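Local coordinates for uncharacterized protein (Bacteroides thetaiotaomicron, PDB 4LB8) that is of unknown function but belongs to the DUF4848 family and is probably an exported, membrane-attached lipoprotein, at residues 49-54 / 62-67; 76-81 / 85-90; 103-108 / 113-118. One frame throughout, in Å; residues are numbered along the deposited sequence.

Interaction 1. Residues 49-54 / 62-67; sequences SEQVSF and SQMILM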
loop_
_atom_site.group_PDB
_atom_site.type_symbol
_atom_site.label_atom_id
_atom_site.label_comp_id
_atom_site.label_asym_id
_atom_site.label_seq_id
_atom_site.Cartn_x
_atom_site.Cartn_y
_atom_site.Cartn_z
ATOM N N SER A 49 -12.241 -31.488 0.370
ATOM C CA SER A 49 -12.466 -32.841 0.891
ATOM C C SER A 49 -12.645 -33.856 -0.261
ATOM O O SER A 49 -12.020 -34.926 -0.222
ATOM C CB SER A 49 -13.660 -32.874 1.848
ATOM O OG SER A 49 -14.776 -32.131 1.382
ATOM N N GLU A 50 -13.437 -33.494 -1.309
ATOM C CA GLU A 50 -13.680 -34.332 -2.501
ATOM C C GLU A 50 -12.379 -34.587 -3.244
ATOM O O GLU A 50 -12.149 -35.696 -3.707
ATOM C CB GLU A 50 -14.692 -33.675 -3.455
ATOM C CG GLU A 50 -16.135 -33.647 -2.974
ATOM C CD GLU A 50 -17.098 -32.969 -3.932
ATOM O OE1 GLU A 50 -16.742 -31.901 -4.480
ATOM O OE2 GLU A 50 -18.213 -33.503 -4.134
ATOM N N GLN A 51 -11.525 -33.553 -3.350
ATOM C CA GLN A 51 -10.228 -33.657 -4.012
ATOM C C GLN A 51 -9.282 -34.549 -3.231
ATOM O O GLN A 51 -8.626 -35.395 -3.838
ATOM C CB GLN A 51 -9.591 -32.287 -4.186
ATOM C CG GLN A 51 -10.307 -31.406 -5.162
ATOM C CD GLN A 51 -9.890 -30.000 -4.952
ATOM O OE1 GLN A 51 -9.146 -29.687 -4.020
ATOM N NE2 GLN A 51 -10.361 -29.117 -5.815
ATOM N N VAL A 52 -9.203 -34.346 -1.892
ATOM C CA VAL A 52 -8.367 -35.129 -0.979
ATOM C C VAL A 52 -8.814 -36.601 -1.058
ATOM O O VAL A 52 -7.951 -37.465 -1.187
ATOM C CB VAL A 52 -8.362 -34.581 0.483
ATOM C CG1 VAL A 52 -7.523 -35.457 1.408
ATOM C CG2 VAL A 52 -7.858 -33.143 0.541
ATOM N N SER A 53 -10.146 -36.876 -1.088
ATOM C CA SER A 53 -10.692 -38.234 -1.176
ATOM C C SER A 53 -10.479 -38.872 -2.540
ATOM O O SER A 53 -10.201 -40.069 -2.585
ATOM C CB SER A 53 -12.171 -38.254 -0.825
ATOM O OG SER A 53 -12.305 -37.966 0.556
ATOM N N PHE A 54 -10.608 -38.101 -3.645
ATOM C CA PHE A 54 -10.389 -38.607 -5.010
ATOM C C PHE A 54 -8.912 -39.002 -5.183
ATOM O O PHE A 54 -8.624 -39.992 -5.860
ATOM C CB PHE A 54 -10.836 -37.578 -6.078
ATOM C CG PHE A 54 -10.367 -37.850 -7.490
ATOM C CD1 PHE A 54 -11.047 -38.748 -8.309
ATOM C CD2 PHE A 54 -9.237 -37.217 -8.002
ATOM C CE1 PHE A 54 -10.600 -39.016 -9.611
ATOM C CE2 PHE A 54 -8.784 -37.493 -9.297
ATOM C CZ PHE A 54 -9.475 -38.382 -10.097
ATOM N N SER A 62 -0.048 -36.101 -3.852
ATOM C CA SER A 62 0.363 -35.036 -4.748
ATOM C C SER A 62 0.815 -33.852 -3.921
ATOM O O SER A 62 0.679 -33.871 -2.687
ATOM C CB SER A 62 -0.762 -34.647 -5.703
ATOM O OG SER A 62 -2.010 -34.488 -5.050
ATOM N N GLN A 63 1.374 -32.823 -4.597
ATOM C CA GLN A 63 1.834 -31.591 -3.974
ATOM C C GLN A 63 0.711 -30.914 -3.223
ATOM O O GLN A 63 0.975 -30.284 -2.192
ATOM C CB GLN A 63 2.423 -30.660 -5.007
ATOM C CG GLN A 63 3.894 -30.919 -5.152
ATOM C CD GLN A 63 4.571 -29.907 -5.997
ATOM O OE1 GLN A 63 4.188 -28.721 -6.027
ATOM N NE2 GLN A 63 5.644 -30.345 -6.634
HETATM N N MSE A 64 -0.544 -31.100 -3.690
HETATM C CA MSE A 64 -1.719 -30.579 -3.017
HETATM C C MSE A 64 -1.871 -31.203 -1.603
HETATM O O MSE A 64 -2.101 -30.458 -0.650
HETATM C CB MSE A 64 -2.974 -30.813 -3.856
HETATM C CG MSE A 64 -4.165 -30.033 -3.337
HETATM SE SE MSE A 64 -5.638 -31.100 -2.600
HETATM C CE MSE A 64 -4.913 -32.020 -1.335
ATOM N N ILE A 65 -1.733 -32.552 -1.469
ATOM C CA ILE A 65 -1.853 -33.267 -0.180
ATOM C C ILE A 65 -0.748 -32.783 0.766
ATOM O O ILE A 65 -1.018 -32.554 1.950
ATOM C CB ILE A 65 -1.860 -34.829 -0.340
ATOM C CG1 ILE A 65 -2.952 -35.340 -1.337
ATOM C CG2 ILE A 65 -1.886 -35.576 1.018
ATOM C CD1 ILE A 65 -4.476 -35.266 -0.887
ATOM N N LEU A 66 0.466 -32.567 0.230
ATOM C CA LEU A 66 1.591 -32.031 0.994
ATOM C C LEU A 66 1.286 -30.605 1.492
ATOM O O LEU A 66 1.648 -30.296 2.613
ATOM C CB LEU A 66 2.882 -32.049 0.151
ATOM C CG LEU A 66 4.181 -31.865 0.922
ATOM C CD1 LEU A 66 4.454 -33.052 1.832
ATOM C CD2 LEU A 66 5.332 -31.624 -0.030
HETATM N N MSE A 67 0.623 -29.756 0.679
HETATM C CA MSE A 67 0.228 -28.382 1.026
HETATM C C MSE A 67 -0.804 -28.410 2.154
HETATM O O MSE A 67 -0.693 -27.622 3.095
HETATM C CB MSE A 67 -0.316 -27.633 -0.204
HETATM C CG MSE A 67 -0.556 -26.130 0.032
HETATM SE SE MSE A 67 1.041 -25.137 0.547
HETATM C CE MSE A 67 1.664 -24.577 -1.232
#

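Interaction 2. Residues 76-81 / 85-90; sequences KICNQA and AEFDVL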
loop_
_atom_site.group_PDB
_atom_site.type_symbol
_atom_site.label_atom_id
_atom_site.label_comp_id
_atom_site.label_asym_id
_atom_site.label_seq_id
_atom_site.Cartn_x
_atom_site.Cartn_y
_atom_site.Cartn_z
ATOM N N LYS A 76 -0.509 -25.773 13.693
ATOM C CA LYS A 76 -0.256 -26.499 14.933
ATOM C C LYS A 76 0.990 -25.957 15.635
ATOM O O LYS A 76 1.040 -25.976 16.864
ATOM C CB LYS A 76 -0.132 -28.017 14.680
ATOM C CG LYS A 76 -1.475 -28.703 14.381
ATOM C CD LYS A 76 -1.377 -30.239 14.402
ATOM C CE LYS A 76 -2.085 -30.910 13.233
ATOM N NZ LYS A 76 -1.750 -32.359 13.128
ATOM N N ILE A 77 1.986 -25.468 14.864
ATOM C CA ILE A 77 3.236 -24.911 15.399
ATOM C C ILE A 77 2.957 -23.568 16.094
ATOM O O ILE A 77 3.589 -23.269 17.103
ATOM C CB ILE A 77 4.329 -24.795 14.296
ATOM C CG1 ILE A 77 5.011 -26.156 14.078
ATOM C CG2 ILE A 77 5.385 -23.715 14.644
ATOM C CD1 ILE A 77 6.069 -26.203 12.941
ATOM N N CYS A 78 2.014 -22.775 15.561
ATOM C CA CYS A 78 1.614 -21.480 16.102
ATOM C C CYS A 78 0.811 -21.647 17.397
ATOM O O CYS A 78 0.766 -20.728 18.214
ATOM C CB CYS A 78 0.814 -20.706 15.062
ATOM S SG CYS A 78 1.772 -20.230 13.600
ATOM N N ASN A 79 0.173 -22.813 17.566
ATOM C CA ASN A 79 -0.654 -23.143 18.722
ATOM C C ASN A 79 0.155 -23.774 19.869
ATOM O O ASN A 79 -0.190 -23.541 21.028
ATOM C CB ASN A 79 -1.803 -24.070 18.313
ATOM C CG ASN A 79 -2.846 -23.429 17.406
ATOM O OD1 ASN A 79 -3.082 -22.206 17.427
ATOM N ND2 ASN A 79 -3.530 -24.260 16.610
ATOM N N GLN A 80 1.212 -24.555 19.565
ATOM C CA GLN A 80 2.041 -25.193 20.598
ATOM C C GLN A 80 3.199 -24.283 21.078
ATOM O O GLN A 80 3.704 -24.502 22.180
ATOM C CB GLN A 80 2.587 -26.558 20.134
ATOM C CG GLN A 80 3.656 -26.498 19.045
ATOM C CD GLN A 80 4.228 -27.852 18.728
ATOM O OE1 GLN A 80 3.953 -28.430 17.671
ATOM N NE2 GLN A 80 5.053 -28.378 19.624
ATOM N N ALA A 81 3.619 -23.280 20.270
ATOM C CA ALA A 81 4.710 -22.375 20.641
ATOM C C ALA A 81 4.297 -21.411 21.766
ATOM O O ALA A 81 3.344 -20.638 21.614
ATOM C CB ALA A 81 5.190 -21.591 19.432
ATOM N N ALA A 85 11.172 -17.533 20.600
ATOM C CA ALA A 85 12.366 -18.387 20.571
ATOM C C ALA A 85 12.035 -19.867 20.351
ATOM O O ALA A 85 12.815 -20.554 19.698
ATOM C CB ALA A 85 13.154 -18.227 21.858
ATOM N N GLU A 86 10.896 -20.348 20.894
ATOM C CA GLU A 86 10.429 -21.729 20.764
ATOM C C GLU A 86 9.862 -21.956 19.358
ATOM O O GLU A 86 10.136 -22.997 18.730
ATOM C CB GLU A 86 9.377 -22.054 21.826
ATOM C CG GLU A 86 9.242 -23.541 22.094
ATOM C CD GLU A 86 7.908 -23.983 22.661
ATOM O OE1 GLU A 86 7.393 -23.316 23.589
ATOM O OE2 GLU A 86 7.396 -25.028 22.195
ATOM N N PHE A 87 9.078 -20.969 18.868
ATOM C CA PHE A 87 8.518 -20.975 17.523
ATOM C C PHE A 87 9.671 -21.053 16.532
ATOM O O PHE A 87 9.669 -21.940 15.678
ATOM C CB PHE A 87 7.642 -19.727 17.276
ATOM C CG PHE A 87 7.214 -19.529 15.840
ATOM C CD1 PHE A 87 6.145 -20.241 15.313
ATOM C CD2 PHE A 87 7.896 -18.649 15.008
ATOM C CE1 PHE A 87 5.776 -20.086 13.977
ATOM C CE2 PHE A 87 7.524 -18.494 13.673
ATOM C CZ PHE A 87 6.469 -19.214 13.167
ATOM N N ASP A 88 10.696 -20.186 16.704
ATOM C CA ASP A 88 11.889 -20.107 15.850
ATOM C C ASP A 88 12.579 -21.456 15.700
ATOM O O ASP A 88 12.990 -21.801 14.591
ATOM C CB ASP A 88 12.878 -19.054 16.369
ATOM C CG ASP A 88 12.430 -17.617 16.145
ATOM O OD1 ASP A 88 11.479 -17.397 15.341
ATOM O OD2 ASP A 88 13.039 -16.706 16.753
ATOM N N VAL A 89 12.637 -22.243 16.792
ATOM C CA VAL A 89 13.234 -23.574 16.793
ATOM C C VAL A 89 12.362 -24.522 15.961
ATOM O O VAL A 89 12.900 -25.269 15.139
ATOM C CB VAL A 89 13.460 -24.099 18.233
ATOM C CG1 VAL A 89 14.019 -25.531 18.222
ATOM C CG2 VAL A 89 14.390 -23.167 18.999
ATOM N N LEU A 90 11.028 -24.489 16.197
ATOM C CA LEU A 90 10.033 -25.319 15.509
ATOM C C LEU A 90 9.979 -24.995 14.013
ATOM O O LEU A 90 10.041 -25.906 13.174
ATOM C CB LEU A 90 8.632 -25.090 16.121
ATOM C CG LEU A 90 8.223 -25.902 17.346
ATOM C CD1 LEU A 90 7.090 -25.218 18.084
ATOM C CD2 LEU A 90 7.762 -27.287 16.958
#

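Interaction 3. Residues 103-108 / 113-118; sequences MFNTID and SPYSRL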
loop_
_atom_site.group_PDB
_atom_site.type_symbol
_atom_site.label_atom_id
_atom_site.label_comp_id
_atom_site.label_asym_id
_atom_site.label_seq_id
_atom_site.Cartn_x
_atom_site.Cartn_y
_atom_site.Cartn_z
HETATM N N MSE A 103 8.405 -23.222 -1.516
HETATM C CA MSE A 103 9.126 -21.960 -1.566
HETATM C C MSE A 103 8.597 -21.027 -0.470
HETATM O O MSE A 103 7.392 -20.976 -0.234
HETATM C CB MSE A 103 8.779 -21.459 -2.971
HETATM C CG MSE A 103 9.318 -20.174 -3.379
HETATM SE SE MSE A 103 8.656 -19.880 -5.166
HETATM C CE MSE A 103 6.866 -19.386 -4.904
ATOM N N PHE A 104 9.485 -20.303 0.208
ATOM C CA PHE A 104 9.085 -19.379 1.279
ATOM C C PHE A 104 9.231 -17.933 0.806
ATOM O O PHE A 104 9.916 -17.686 -0.196
ATOM C CB PHE A 104 9.861 -19.660 2.592
ATOM C CG PHE A 104 9.344 -20.913 3.275
ATOM C CD1 PHE A 104 8.211 -20.864 4.090
ATOM C CD2 PHE A 104 9.900 -22.161 2.992
ATOM C CE1 PHE A 104 7.695 -22.029 4.668
ATOM C CE2 PHE A 104 9.358 -23.334 3.546
ATOM C CZ PHE A 104 8.267 -23.258 4.387
ATOM N N ASN A 105 8.520 -17.005 1.460
ATOM C CA ASN A 105 8.500 -15.589 1.099
ATOM C C ASN A 105 9.813 -14.923 1.481
ATOM O O ASN A 105 10.141 -14.804 2.674
ATOM C CB ASN A 105 7.316 -14.877 1.766
ATOM C CG ASN A 105 6.974 -13.509 1.225
ATOM O OD1 ASN A 105 7.806 -12.769 0.722
ATOM N ND2 ASN A 105 5.736 -13.113 1.381
ATOM N N THR A 106 10.549 -14.473 0.439
ATOM C CA THR A 106 11.856 -13.807 0.521
ATOM C C THR A 106 11.724 -12.280 0.691
ATOM O O THR A 106 12.710 -11.618 1.023
ATOM C CB THR A 106 12.701 -14.128 -0.720
ATOM O OG1 THR A 106 11.969 -13.792 -1.901
ATOM C CG2 THR A 106 13.129 -15.565 -0.771
ATOM N N ILE A 107 10.527 -11.728 0.455
ATOM C CA ILE A 107 10.287 -10.291 0.583
ATOM C C ILE A 107 9.807 -9.967 2.023
ATOM O O ILE A 107 10.468 -9.189 2.715
ATOM C CB ILE A 107 9.300 -9.786 -0.510
ATOM C CG1 ILE A 107 9.832 -10.135 -1.926
ATOM C CG2 ILE A 107 9.032 -8.283 -0.358
ATOM C CD1 ILE A 107 8.815 -9.969 -3.077
ATOM N N ASP A 108 8.678 -10.560 2.469
ATOM C CA ASP A 108 8.137 -10.331 3.813
ATOM C C ASP A 108 8.382 -11.564 4.708
ATOM O O ASP A 108 7.745 -12.609 4.527
ATOM C CB ASP A 108 6.643 -9.986 3.714
ATOM C CG ASP A 108 5.934 -9.681 5.015
ATOM O OD1 ASP A 108 6.600 -9.697 6.079
ATOM O OD2 ASP A 108 4.703 -9.435 4.975
ATOM N N SER A 113 3.869 -18.748 5.620
ATOM C CA SER A 113 3.313 -19.810 4.765
ATOM C C SER A 113 4.208 -20.312 3.644
ATOM O O SER A 113 4.803 -19.506 2.925
ATOM C CB SER A 113 1.997 -19.353 4.153
ATOM O OG SER A 113 0.994 -19.410 5.148
ATOM N N PRO A 114 4.256 -21.649 3.425
ATOM C CA PRO A 114 4.993 -22.164 2.250
ATOM C C PRO A 114 4.177 -21.913 0.992
ATOM O O PRO A 114 2.955 -21.800 1.074
ATOM C CB PRO A 114 5.134 -23.667 2.536
ATOM C CG PRO A 114 3.969 -24.009 3.390
ATOM C CD PRO A 114 3.564 -22.741 4.151
ATOM N N TYR A 115 4.838 -21.825 -0.156
ATOM C CA TYR A 115 4.200 -21.584 -1.454
ATOM C C TYR A 115 4.554 -22.636 -2.480
ATOM O O TYR A 115 5.669 -23.181 -2.453
ATOM C CB TYR A 115 4.629 -20.220 -2.007
ATOM C CG TYR A 115 4.002 -19.058 -1.283
ATOM C CD1 TYR A 115 2.784 -18.528 -1.700
ATOM C CD2 TYR A 115 4.623 -18.480 -0.172
ATOM C CE1 TYR A 115 2.209 -17.438 -1.054
ATOM C CE2 TYR A 115 4.040 -17.410 0.503
ATOM C CZ TYR A 115 2.835 -16.889 0.055
ATOM O OH TYR A 115 2.239 -15.836 0.703
ATOM N N SER A 116 3.629 -22.870 -3.436
ATOM C CA SER A 116 3.892 -23.755 -4.584
ATOM C C SER A 116 4.907 -23.038 -5.472
ATOM O O SER A 116 4.902 -21.809 -5.535
ATOM C CB SER A 116 2.597 -24.037 -5.349
ATOM O OG SER A 116 2.596 -25.220 -6.134
ATOM N N ARG A 117 5.795 -23.792 -6.119
ATOM C CA ARG A 117 6.784 -23.248 -7.057
ATOM C C ARG A 117 6.151 -23.167 -8.453
ATOM O O ARG A 117 6.680 -22.489 -9.302
ATOM C CB ARG A 117 8.061 -24.100 -7.069
ATOM C CG ARG A 117 8.888 -23.910 -5.806
ATOM C CD ARG A 117 10.132 -24.789 -5.795
ATOM N NE ARG A 117 10.925 -24.643 -4.566
ATOM C CZ ARG A 117 11.826 -23.687 -4.364
ATOM N NH1 ARG A 117 12.055 -22.769 -5.299
ATOM N NH2 ARG A 117 12.485 -23.620 -3.213
ATOM N N LEU A 118 4.981 -23.787 -8.641
ATOM C CA LEU A 118 4.216 -23.881 -9.885
ATOM C C LEU A 118 3.682 -22.566 -10.407
ATOM O O LEU A 118 3.051 -21.800 -9.681
ATOM C CB LEU A 118 3.002 -24.823 -9.705
ATOM C CG LEU A 118 3.261 -26.303 -9.479
ATOM C CD1 LEU A 118 1.961 -27.062 -9.392
ATOM C CD2 LEU A 118 4.123 -26.897 -10.569
HETATM O O HOH W 1 6.720 -17.722 3.442
#

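Interaction 1. Residues 49-54 / 62-67
Val52 and Ile65 mark the closest approach of the two backbones, 6.8 Å from CA to CA, where the short helical segments cross at -124° with their axes 10.6 Å apart. At this spacing the backbones do not touch, and a few side chains bridge the gap. Val52 sits in the middle and divides its two methyl groups between two partners. Its CG1, anti to the backbone N (chi1 178°), lies 3.8 Å from CD1 of Ile65, while CG2 meets the terminal methyl CE of the selenomethionine Met64 at 3.7 Å. Ile65 does not aim its CB directly at the opposite helix; the bend at chi2 (-72°) brings CD1 across, where it also lies 3.9 Å from the CA of Val52. Met64 starts out toward the other helix and then bends at its second and third torsions, which carries CE to Val52, the two side chains crossing at about a right angle. Its selenium passes the amide of Gln51 loosely, with SE 4.0 Å from OE1. The polar end of Gln51 is held elsewhere, since NE2 donates to the backbone oxygen of Val43 and more weakly to the hydroxyl of Tyr125. The interface is therefore small and apolar, with a buried amide along one border. Leu55, further along helix 48-57, extends the packing against Ile65, and the loop containing Glu124, Tyr125 and Val127 borders the start of helix 63-80, where Ser62 OG bonds to Tyr125 O and Gln63 NE2 to Asn128 O.

Interaction 2. Residues 76-81 / 85-90
Ile77 packs against both Phe87 and Leu90, near the end of helix 63-80 where helix 84-98 runs back beside it at 150°, the short axes 9.7 Å apart. Its CG2 branch does most of the work, touching CD1 of the Phe87 ring at 3.6 Å and CB of Leu90 at 3.8 Å. One residue on, Cys78 brings SG to 4.0 Å from CE1 of the same ring, an oblique sulfur-aromatic contact. Gln80 lays CG and its amide group across the Leu90 methyls: CG is set between the backbone N and the carbonyl carbon (chi1 70°), 3.8 Å from CD1 of Leu90, and the chain is extended beyond it. Ala81, where the backbone leaves the helix, places its methyl at the edge of the Phe87 ring; the backbones are close here, 5.1 Å between the CA atoms of Ala81 and Phe87, and CB of Ala81 lies 3.8 Å from CB of Phe87. Beside it the carboxylate of Glu86 reaches back to the turn, where OE1 accepts from the backbone N of Ala82. Phe87 is also held from outside, since its ring stacks on Phe204 of the second subunit, which packs against Cys78 and Ala81 as well. Two antiparallel helices joined by a short turn, with apolar side chains closing the turn end, make a helical hairpin, here with one flank at the subunit interface.

Interaction 3. Residues 103-108 / 113-118
Met103 and Tyr115 pair backbone to backbone through two hydrogen bonds, Met103 N to Tyr115 O at 2.9 Å and Tyr115 N to Met103 O at 2.7 Å. Both donors lie in the plane of the accepting carbonyl, although the second bond is bent to 142° at the hydrogen. A water extends the pairing by accepting from Asn105 N and donating to Ser113 O, at the edge of the Tyr115 ring.

Among the apolar contacts, the extended selenomethionine Met103 turns at chi3 (76°), which sets CE 3.8 Å from CB of Tyr115 and also beside the carbonyl oxygen of Ser116. Phe104 and Pro114 lie side by side and point the same way, Phe104 CZ being 3.7 Å from Pro114 CB; Tyr94 of helix 84-98 touches both. With an alanine in place of Phe104, Pro114 would probably lose the ring that lies along it, leaving a gap between Pro114 and helix 84-98.

The guanidinium of Arg117 packs one face over Met103 CB, while NE donates to Asp100 O. The Tyr115 ring makes a cation-pi contact with Arg208 of the second subunit. Polar side chains secure the turn: Asn105 OD1 accepts from Ile107 N and Asp108 N, each 2.9 Å away, and its ND2, like Tyr115 OH, bonds to Asp111 OD2. A single antiparallel bridge thus closes an irregular loop that contains an Asx turn at Asn105.

Running from the N terminus, the three contacts come in series, none enclosing or crossing another. Interaction 1 closes the loop between helix 48-57 and helix 63-80. Interaction 2, about 25 Å away between centres, closes the short turn at the far end of the latter helix, where helix 84-98 begins. Interaction 3 then closes a loop within the irregular chain that follows helix 84-98 and precedes strand 132-135. That chain returns to helix 63-80: interactions 1 and 3 touch where Met67 CE lies 3.4 Å from Ser116 N. Helix 63-80 thus links all three, while interactions 2 and 3 also meet the second subunit.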